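Local coordinates for periplasmic binding protein/LacI transcriptional regulator (Shewanella sp. ANA-3, PDB 5OCP) that binds L-arabinofuranose, in either anomeric form, and probably delivers it in the periplasm to an ABC transporter for uptake, at residues A59-P64 with G249-A254; G115-D120 with L218-D223; G178-Q183 with V203-E208. One frame throughout, in Å; residues are numbered along the deposited sequence.

Contact 1: residues A59-P64 with G249-A254; sequences AIIIAP and GPAFDA
Ile61, in the middle of strand 59-62, meets Ala251 and Phe252 with its outermost methyl, CD1, a compact example of how a helix is seated on a parallel sheet. Helix 248-259 enters the contact at Gly249, whose N makes a weak hydrogen bond to Glu25 OE2. Ala251 is the first residue to touch: its CB points at the strand and stands 4.0 Å from Ile61 CD1, and the same CB also touches Val85 of strand 84-87. Phe252 starts off to one side, but its ring swings back, and Phe252 CE1 lies 3.6 Å from the same methyl, Ile61 CD1. The isoleucine and the phenylalanine cross at about a right angle. With CG1 of Ile61 anti to the carbonyl carbon (chi1 -62°) and CD1 extended beyond it, the methyl is carried outward from the sheet into the angle between Ala251 and Phe252. Helix 13-29 flanks the phenylalanine through Val22. The next residue, Asp253, closes a helical turn, its N donating a 3.0 Å hydrogen bond to Gly249 O, while its carboxylate forms a salt bridge with Arg29. Apolar helix-on-sheet packing of this kind is characteristic of the Rossmann-like lobes of the type I periplasmic-binding-protein fold, shared with LacI-type regulators, here the lobe that contains the N-terminal strand.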
loop_
_atom_site.group_PDB
_atom_site.type_symbol
_atom_site.label_atom_id
_atom_site.label_comp_id
_atom_site.label_asym_id
_atom_site.label_seq_id
_atom_site.Cartn_x
_atom_site.Cartn_y
_atom_site.Cartn_z
ATOM N N ALA A 59 0.281 18.104 -16.144
ATOM C CA ALA A 59 -0.228 17.714 -14.825
ATOM C C ALA A 59 0.831 16.938 -14.084
ATOM O O ALA A 59 1.739 16.376 -14.681
ATOM C CB ALA A 59 -1.419 16.803 -14.988
ATOM N N ILE A 60 0.622 16.854 -12.777
ATOM C CA ILE A 60 1.536 16.186 -11.882
ATOM C C ILE A 60 0.699 15.193 -11.045
ATOM O O ILE A 60 -0.300 15.563 -10.521
ATOM C CB ILE A 60 2.260 17.181 -10.982
ATOM C CG1 ILE A 60 3.238 18.007 -11.881
ATOM C CG2 ILE A 60 2.997 16.521 -9.815
ATOM C CD1 ILE A 60 3.725 19.260 -11.171
ATOM N N ILE A 61 1.196 13.976 -10.917
ATOM C CA ILE A 61 0.608 12.986 -9.943
ATOM C C ILE A 61 1.715 12.748 -8.904
ATOM O O ILE A 61 2.914 12.524 -9.231
ATOM C CB ILE A 61 0.289 11.698 -10.637
ATOM C CG1 ILE A 61 -0.773 11.952 -11.729
ATOM C CG2 ILE A 61 -0.231 10.637 -9.614
ATOM C CD1 ILE A 61 -0.988 10.755 -12.646
ATOM N N ILE A 62 1.306 12.785 -7.646
ATOM C CA ILE A 62 2.220 12.534 -6.493
ATOM C C ILE A 62 1.678 11.364 -5.599
ATOM O O ILE A 62 0.497 11.424 -5.229
ATOM C CB ILE A 62 2.436 13.768 -5.585
ATOM C CG1 ILE A 62 2.930 14.953 -6.368
ATOM C CG2 ILE A 62 3.299 13.392 -4.379
ATOM C CD1 ILE A 62 2.946 16.231 -5.547
ATOM N N ALA A 63 2.479 10.298 -5.358
ATOM C CA ALA A 63 2.188 9.286 -4.399
ATOM C C ALA A 63 3.054 9.665 -3.193
ATOM O O ALA A 63 4.256 9.402 -3.192
ATOM C CB ALA A 63 2.580 7.889 -4.900
ATOM N N PRO A 64 2.498 10.366 -2.202
ATOM C CA PRO A 64 3.410 10.967 -1.212
ATOM C C PRO A 64 3.929 10.003 -0.146
ATOM O O PRO A 64 3.163 9.224 0.425
ATOM C CB PRO A 64 2.516 12.028 -0.583
ATOM C CG PRO A 64 1.144 11.382 -0.613
ATOM C CD PRO A 64 1.101 10.786 -1.972
ATOM N N GLY A 249 -5.546 5.261 -13.650
ATOM C CA GLY A 249 -6.679 5.469 -14.505
ATOM C C GLY A 249 -7.578 6.580 -14.081
ATOM O O GLY A 249 -7.759 7.540 -14.842
ATOM N N PRO A 250 -8.148 6.493 -12.859
ATOM C CA PRO A 250 -8.933 7.613 -12.395
ATOM C C PRO A 250 -8.171 8.911 -12.252
ATOM O O PRO A 250 -8.782 9.990 -12.341
ATOM C CB PRO A 250 -9.522 7.139 -11.019
ATOM C CG PRO A 250 -9.355 5.675 -11.018
ATOM C CD PRO A 250 -8.220 5.331 -11.965
ATOM N N ALA A 251 -6.876 8.837 -11.930
ATOM C CA ALA A 251 -6.054 10.052 -11.940
ATOM C C ALA A 251 -5.995 10.739 -13.357
ATOM O O ALA A 251 -6.234 11.926 -13.451
ATOM C CB ALA A 251 -4.637 9.767 -11.461
ATOM N N PHE A 252 -5.784 9.936 -14.358
ATOM C CA PHE A 252 -5.732 10.441 -15.769
ATOM C C PHE A 252 -7.120 10.960 -16.242
ATOM O O PHE A 252 -7.223 11.973 -16.957
ATOM C CB PHE A 252 -5.184 9.344 -16.639
ATOM C CG PHE A 252 -3.757 8.973 -16.384
ATOM C CD1 PHE A 252 -2.730 9.919 -16.279
ATOM C CD2 PHE A 252 -3.414 7.658 -16.305
ATOM C CE1 PHE A 252 -1.429 9.519 -16.048
ATOM C CE2 PHE A 252 -2.119 7.248 -16.026
ATOM C CZ PHE A 252 -1.093 8.166 -15.963
ATOM N N ASP A 253 -8.209 10.343 -15.758
ATOM C CA ASP A 253 -9.571 10.823 -16.049
ATOM C C ASP A 253 -9.842 12.164 -15.457
ATOM O O ASP A 253 -10.414 13.044 -16.114
ATOM C CB ASP A 253 -10.628 9.876 -15.478
ATOM C CG ASP A 253 -10.695 8.541 -16.202
ATOM O OD1 ASP A 253 -10.352 8.456 -17.396
ATOM O OD2 ASP A 253 -11.140 7.563 -15.546
ATOM N N ALA A 254 -9.467 12.336 -14.193
ATOM C CA ALA A 254 -9.582 13.605 -13.542
ATOM C C ALA A 254 -8.749 14.675 -14.233
ATOM O O ALA A 254 -9.268 15.796 -14.442
ATOM C CB ALA A 254 -9.165 13.510 -12.096
#

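Contact 2: residues G115-D120 with L218-D223; sequences GQWLMD and LIVSVD. With AHR (alpha-L-arabinofuranose), chain I; FUB (beta-L-arabinofuranose), chain J.
Helix-on-sheet packing in the second Rossmann-like lobe brings Trp117 and Leu118 of helix 107-121 onto Leu218 and Val220 of strand 218-221, the strand that leads to the sugar pocket. Helix and strand run nearly antiparallel, at 160°, with their axes 9.5 Å apart. Val220 CG1 takes the central place: it sits 3.6 Å from Trp117 CZ3, approaching the indole obliquely, and 4.2 Å from Leu118 CD1. The indole reaches the strand because Trp117 CG is anti to the backbone N (chi1 -178°), which lays the six-membered ring beside the valine. Further back along the strand, Leu118 CD1 and Leu218 CD1 touch methyl to methyl at 3.8 Å. On the outer side of the helix, Gln116 NE2 donates to Asp120 OD1 at 3.1 Å, coming from above the carboxylate plane, and also bonds Tyr154 OH.

At Val222 the chain turns a corner and brings Asp223 to the ligand. Its carboxylate spans two neighbouring hydroxyls of either anomer, with Asp223 OD1 2.5 Å from O3 and Asp223 OD2 2.6 Å from O2. Replacing Asp223 by an alanine here would probably leave O2 and O3 without this two-oxygen partner and the sugar freer to shift in the pocket. Arg143, Asn195, Arg89, Ser12 and Arg15 also hydrogen-bond the sugar.

Around the contact, Phe147 of helix 138-151 packs on Leu118, strand 190-193 pairs alongside strand 218-221, and Ile219, which points away from helix 107-121, packs on helix 196-208.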
loop_
_atom_site.group_PDB
_atom_site.type_symbol
_atom_site.label_atom_id
_atom_site.label_comp_id
_atom_site.label_asym_id
_atom_site.label_seq_id
_atom_site.Cartn_x
_atom_site.Cartn_y
_atom_site.Cartn_z
ATOM N N GLY A 115 -9.186 -6.986 10.272
ATOM C CA GLY A 115 -9.442 -7.188 11.716
ATOM C C GLY A 115 -10.694 -7.974 11.985
ATOM O O GLY A 115 -10.734 -8.869 12.814
ATOM N N GLN A 116 -11.775 -7.662 11.284
ATOM C CA GLN A 116 -13.004 -8.401 11.468
ATOM C C GLN A 116 -12.873 -9.821 11.056
ATOM O O GLN A 116 -13.356 -10.711 11.752
ATOM C CB GLN A 116 -14.164 -7.727 10.711
ATOM C CG GLN A 116 -15.543 -8.235 11.093
ATOM C CD GLN A 116 -15.873 -8.022 12.561
ATOM O OE1 GLN A 116 -15.945 -6.904 13.028
ATOM N NE2 GLN A 116 -15.963 -9.101 13.318
ATOM N N TRP A 117 -12.192 -10.072 9.942
ATOM C CA TRP A 117 -11.979 -11.410 9.469
ATOM C C TRP A 117 -11.238 -12.245 10.544
ATOM O O TRP A 117 -11.612 -13.385 10.852
ATOM C CB TRP A 117 -11.197 -11.453 8.131
ATOM C CG TRP A 117 -11.036 -12.871 7.652
ATOM C CD1 TRP A 117 -11.920 -13.587 6.840
ATOM C CD2 TRP A 117 -9.959 -13.789 7.951
ATOM N NE1 TRP A 117 -11.441 -14.889 6.685
ATOM C CE2 TRP A 117 -10.292 -15.041 7.403
ATOM C CE3 TRP A 117 -8.815 -13.691 8.720
ATOM C CZ2 TRP A 117 -9.456 -16.134 7.494
ATOM C CZ3 TRP A 117 -7.994 -14.817 8.867
ATOM C CH2 TRP A 117 -8.336 -16.013 8.261
ATOM N N LEU A 118 -10.173 -11.642 11.079
ATOM C CA LEU A 118 -9.396 -12.314 12.115
ATOM C C LEU A 118 -10.233 -12.590 13.384
ATOM O O LEU A 118 -10.117 -13.678 13.977
ATOM C CB LEU A 118 -8.162 -11.486 12.473
ATOM C CG LEU A 118 -7.227 -12.144 13.472
ATOM C CD1 LEU A 118 -6.597 -13.429 12.948
ATOM C CD2 LEU A 118 -6.176 -11.125 13.909
ATOM N N MET A 119 -11.062 -11.638 13.786
ATOM C CA MET A 119 -11.936 -11.894 14.949
ATOM C C MET A 119 -12.900 -13.013 14.680
ATOM O O MET A 119 -13.187 -13.810 15.584
ATOM C CB MET A 119 -12.663 -10.637 15.410
ATOM C CG MET A 119 -11.743 -9.461 15.786
ATOM S SD MET A 119 -10.824 -9.869 17.280
ATOM C CE MET A 119 -9.257 -10.466 16.610
ATOM N N ASP A 120 -13.419 -13.102 13.465
ATOM C CA ASP A 120 -14.360 -14.158 13.114
ATOM C C ASP A 120 -13.656 -15.509 13.130
ATOM O O ASP A 120 -14.168 -16.478 13.698
ATOM C CB ASP A 120 -14.986 -13.914 11.746
ATOM C CG ASP A 120 -15.869 -12.716 11.678
ATOM O OD1 ASP A 120 -16.286 -12.140 12.714
ATOM O OD2 ASP A 120 -16.125 -12.292 10.494
ATOM N N LEU A 218 -1.502 -17.527 12.648
ATOM C CA LEU A 218 -2.274 -16.991 11.505
ATOM C C LEU A 218 -1.567 -15.777 10.994
ATOM O O LEU A 218 -0.879 -15.077 11.744
ATOM C CB LEU A 218 -3.678 -16.633 11.899
ATOM C CG LEU A 218 -4.562 -17.753 12.487
ATOM C CD1 LEU A 218 -5.866 -17.161 12.932
ATOM C CD2 LEU A 218 -4.664 -18.884 11.485
ATOM N N ILE A 219 -1.654 -15.530 9.677
ATOM C CA ILE A 219 -0.983 -14.373 9.101
ATOM C C ILE A 219 -2.047 -13.643 8.247
ATOM O O ILE A 219 -2.606 -14.236 7.348
ATOM C CB ILE A 219 0.219 -14.794 8.277
ATOM C CG1 ILE A 219 1.222 -15.484 9.215
ATOM C CG2 ILE A 219 0.815 -13.564 7.610
ATOM C CD1 ILE A 219 2.471 -15.960 8.559
ATOM N N VAL A 220 -2.304 -12.390 8.635
ATOM C CA VAL A 220 -3.247 -11.521 7.922
ATOM C C VAL A 220 -2.567 -10.225 7.515
ATOM O O VAL A 220 -1.695 -9.730 8.214
ATOM C CB VAL A 220 -4.491 -11.310 8.704
ATOM C CG1 VAL A 220 -5.144 -12.611 9.083
ATOM C CG2 VAL A 220 -4.263 -10.431 9.939
ATOM N N SER A 221 -2.976 -9.638 6.395
ATOM C CA SER A 221 -2.168 -8.608 5.779
ATOM C C SER A 221 -3.003 -7.784 4.790
ATOM O O SER A 221 -4.238 -7.997 4.650
ATOM C CB SER A 221 -1.057 -9.366 5.018
ATOM O OG SER A 221 -0.086 -8.497 4.505
ATOM N N VAL A 222 -2.315 -6.876 4.127
ATOM C CA VAL A 222 -2.877 -6.064 3.003
ATOM C C VAL A 222 -1.942 -6.032 1.824
ATOM O O VAL A 222 -0.734 -5.851 1.995
ATOM C CB VAL A 222 -3.192 -4.614 3.470
ATOM C CG1 VAL A 222 -3.837 -3.814 2.328
ATOM C CG2 VAL A 222 -4.144 -4.620 4.615
ATOM N N ASP A 223 -2.532 -6.180 0.630
ATOM C CA ASP A 223 -2.003 -5.792 -0.703
ATOM C C ASP A 223 -2.585 -6.741 -1.785
ATOM O O ASP A 223 -2.942 -6.306 -2.884
ATOM C CB ASP A 223 -0.500 -5.690 -0.852
ATOM C CG ASP A 223 0.107 -4.417 -0.293
ATOM O OD1 ASP A 223 -0.637 -3.431 0.059
ATOM O OD2 ASP A 223 1.359 -4.341 -0.133
HETATM O O5 AHR I . 0.733 2.965 0.276
HETATM C C5 AHR I . 0.490 1.624 -0.017
HETATM C C4 AHR I . 1.446 0.733 0.754
HETATM O O4 AHR I . 2.784 1.113 0.537
HETATM C C3 AHR I . 1.298 -0.747 0.353
HETATM O O3 AHR I . 0.263 -1.307 1.094
HETATM C C2 AHR I . 2.702 -1.234 0.671
HETATM O O2 AHR I . 3.097 -2.420 0.047
HETATM C C1 AHR I . 3.500 -0.062 0.127
HETATM O O1 AHR I . 4.711 -0.062 0.691
HETATM O O5 FUB J . 0.733 2.963 0.276
HETATM C C5 FUB J . 0.496 1.621 -0.018
HETATM C C4 FUB J . 1.458 0.731 0.752
HETATM O O4 FUB J . 2.797 1.113 0.555
HETATM C C3 FUB J . 1.319 -0.746 0.351
HETATM O O3 FUB J . 0.269 -1.301 1.080
HETATM C C2 FUB J . 2.701 -1.260 0.734
HETATM O O2 FUB J . 3.098 -2.429 0.054
HETATM C C1 FUB J . 3.631 -0.061 0.552
HETATM O O1 FUB J . 4.153 -0.147 -0.682
#

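Contact 3: residues G178-Q183 with V203-E208; sequences GFLKAQ and VQAIKE
The hydrogen bond from Gln183 N to Phe179 O, at 2.8 Å the shortest of the backbone bonds within the two segments, belongs to the helical turn from which Leu180 reaches across to Ala205 and Ile206. No hydrogen bond joins the two segments; the meeting is made by one leucine methyl. Leu180 CD1 lies 3.7 Å from Ala205 O, a carbon against the carbonyl oxygen of the facing helix, and 4.1 Å from Ile206 CA. Leu180 CG is anti to its own carbonyl carbon (chi1 -74°), and CD1 continues outward in an extended line, which places the methyl against the neighbouring backbone. The side chains themselves meet more loosely: Leu180 CD1 is 4.3 Å from Ile206 CG1 and 4.5 Å from Ala205 CB. Ala205, whose CB points toward helix 169-183, also touches Met176 and Glu177 of that helix, and Ile206 shares the contact with Met176.

One salt bridge ties the same helices, Glu208 OE2 to Lys173 NZ, about two turns before Leu180. Gln183 is held at both ends of its amide, its OE1 by Arg161 NE and its NE2 by Gln186 O. The two helices are neighbours from successive beta-alpha-beta crossovers of the second lobe, linked in the chain through strand 190-193 and packed against each other on the sheet. Beneath them, Phe179 rests on Arg161 and Gln163 of strand 157-164, while Val203 and Ile206 pack on Ile219 of strand 218-221.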
loop_
_atom_site.group_PDB
_atom_site.type_symbol
_atom_site.label_atom_id
_atom_site.label_comp_id
_atom_site.label_asym_id
_atom_site.label_seq_id
_atom_site.Cartn_x
_atom_site.Cartn_y
_atom_site.Cartn_z
ATOM N N GLY A 178 12.555 -11.077 16.269
ATOM C CA GLY A 178 12.608 -10.399 17.565
ATOM C C GLY A 178 11.403 -10.697 18.409
ATOM O O GLY A 178 11.510 -11.017 19.587
ATOM N N PHE A 179 10.199 -10.583 17.842
ATOM C CA PHE A 179 8.981 -10.896 18.559
ATOM C C PHE A 179 8.933 -12.293 19.198
ATOM O O PHE A 179 8.470 -12.451 20.311
ATOM C CB PHE A 179 7.771 -10.771 17.588
ATOM C CG PHE A 179 7.390 -9.354 17.201
ATOM C CD1 PHE A 179 7.949 -8.201 17.776
ATOM C CD2 PHE A 179 6.443 -9.177 16.181
ATOM C CE1 PHE A 179 7.505 -6.944 17.370
ATOM C CE2 PHE A 179 6.002 -7.924 15.788
ATOM C CZ PHE A 179 6.487 -6.808 16.408
ATOM N N LEU A 180 9.427 -13.250 18.443
ATOM C CA LEU A 180 9.362 -14.679 18.766
ATOM C C LEU A 180 10.310 -14.898 19.959
ATOM O O LEU A 180 9.965 -15.605 20.891
ATOM C CB LEU A 180 9.748 -15.537 17.584
ATOM C CG LEU A 180 8.638 -15.587 16.506
ATOM C CD1 LEU A 180 9.203 -16.260 15.272
ATOM C CD2 LEU A 180 7.402 -16.265 17.019
ATOM N N LYS A 181 11.408 -14.148 19.964
ATOM C CA LYS A 181 12.367 -14.188 21.055
ATOM C C LYS A 181 11.775 -13.514 22.300
ATOM O O LYS A 181 11.913 -14.032 23.407
ATOM C CB LYS A 181 13.671 -13.497 20.650
ATOM C CG LYS A 181 14.636 -14.391 19.890
ATOM C CD LYS A 181 15.552 -13.576 18.991
ATOM C CE LYS A 181 16.752 -13.048 19.760
ATOM N NZ LYS A 181 17.011 -13.838 20.996
ATOM N N ALA A 182 11.117 -12.365 22.124
ATOM C CA ALA A 182 10.526 -11.685 23.246
ATOM C C ALA A 182 9.334 -12.416 23.840
ATOM O O ALA A 182 8.992 -12.183 24.967
ATOM C CB ALA A 182 10.131 -10.265 22.903
ATOM N N GLN A 183 8.654 -13.231 23.046
ATOM C CA GLN A 183 7.481 -13.974 23.593
ATOM C C GLN A 183 7.864 -14.949 24.668
ATOM O O GLN A 183 7.011 -15.293 25.560
ATOM C CB GLN A 183 6.718 -14.674 22.511
ATOM C CG GLN A 183 5.882 -13.645 21.757
ATOM C CD GLN A 183 4.643 -13.212 22.467
ATOM O OE1 GLN A 183 4.470 -12.004 22.771
ATOM N NE2 GLN A 183 3.723 -14.192 22.744
ATOM N N VAL A 203 6.813 -15.083 7.603
ATOM C CA VAL A 203 6.603 -16.464 7.332
ATOM C C VAL A 203 7.951 -17.177 7.519
ATOM O O VAL A 203 7.985 -18.200 8.153
ATOM C CB VAL A 203 6.116 -16.703 5.926
ATOM C CG1 VAL A 203 6.299 -18.166 5.504
ATOM C CG2 VAL A 203 4.631 -16.291 5.804
ATOM N N GLN A 204 8.999 -16.617 6.973
ATOM C CA GLN A 204 10.333 -17.272 7.065
ATOM C C GLN A 204 10.884 -17.275 8.506
ATOM O O GLN A 204 11.384 -18.288 8.989
ATOM C CB GLN A 204 11.298 -16.623 6.074
ATOM C CG GLN A 204 10.899 -16.789 4.589
ATOM C CD GLN A 204 10.669 -18.256 4.192
ATOM O OE1 GLN A 204 11.532 -19.111 4.445
ATOM N NE2 GLN A 204 9.475 -18.567 3.632
ATOM N N ALA A 205 10.669 -16.214 9.258
ATOM C CA ALA A 205 11.067 -16.202 10.680
ATOM C C ALA A 205 10.316 -17.288 11.478
ATOM O O ALA A 205 10.868 -17.947 12.390
ATOM C CB ALA A 205 10.790 -14.844 11.328
ATOM N N ILE A 206 9.016 -17.431 11.191
ATOM C CA ILE A 206 8.186 -18.387 11.912
ATOM C C ILE A 206 8.682 -19.789 11.621
ATOM O O ILE A 206 8.737 -20.598 12.568
ATOM C CB ILE A 206 6.715 -18.179 11.527
ATOM C CG1 ILE A 206 6.273 -16.840 12.144
ATOM C CG2 ILE A 206 5.813 -19.235 12.091
ATOM C CD1 ILE A 206 4.884 -16.333 11.642
ATOM N N LYS A 207 8.926 -20.088 10.351
ATOM C CA LYS A 207 9.471 -21.376 9.929
ATOM C C LYS A 207 10.787 -21.623 10.629
ATOM O O LYS A 207 11.024 -22.765 11.092
ATOM C CB LYS A 207 9.639 -21.473 8.437
ATOM C CG LYS A 207 8.267 -21.661 7.782
ATOM C CD LYS A 207 8.490 -21.849 6.322
ATOM C CE LYS A 207 7.124 -22.170 5.804
ATOM N NZ LYS A 207 7.169 -22.150 4.353
ATOM N N GLU A 208 11.644 -20.630 10.675
ATOM C CA GLU A 208 12.984 -20.834 11.275
ATOM C C GLU A 208 12.843 -21.122 12.744
ATOM O O GLU A 208 13.698 -21.804 13.324
ATOM C CB GLU A 208 13.904 -19.676 11.002
ATOM C CG GLU A 208 14.253 -19.577 9.509
ATOM C CD GLU A 208 15.170 -18.402 9.152
ATOM O OE1 GLU A 208 15.512 -17.568 10.044
ATOM O OE2 GLU A 208 15.601 -18.360 7.967
#

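Overall arrangement
From the N terminus, the chain passes 59-64 in the first lobe, then crosses to the second lobe, where 115-120, 178-183, 203-208 and 218-223 follow in turn, before 249-254 returns to the first. The three closures are therefore fully nested: contact 3 closes the short innermost loop, contact 2 encloses it, and contact 1 encloses both. Contact 1 unites early and late parts of the first lobe, with its centre about 30 Å from that of contact 2. Contacts 2 and 3 share the second lobe and touch where helix 196-208 meets strand 218-221. That strand thus has helix 107-121 on one face and helix 196-208 on the other.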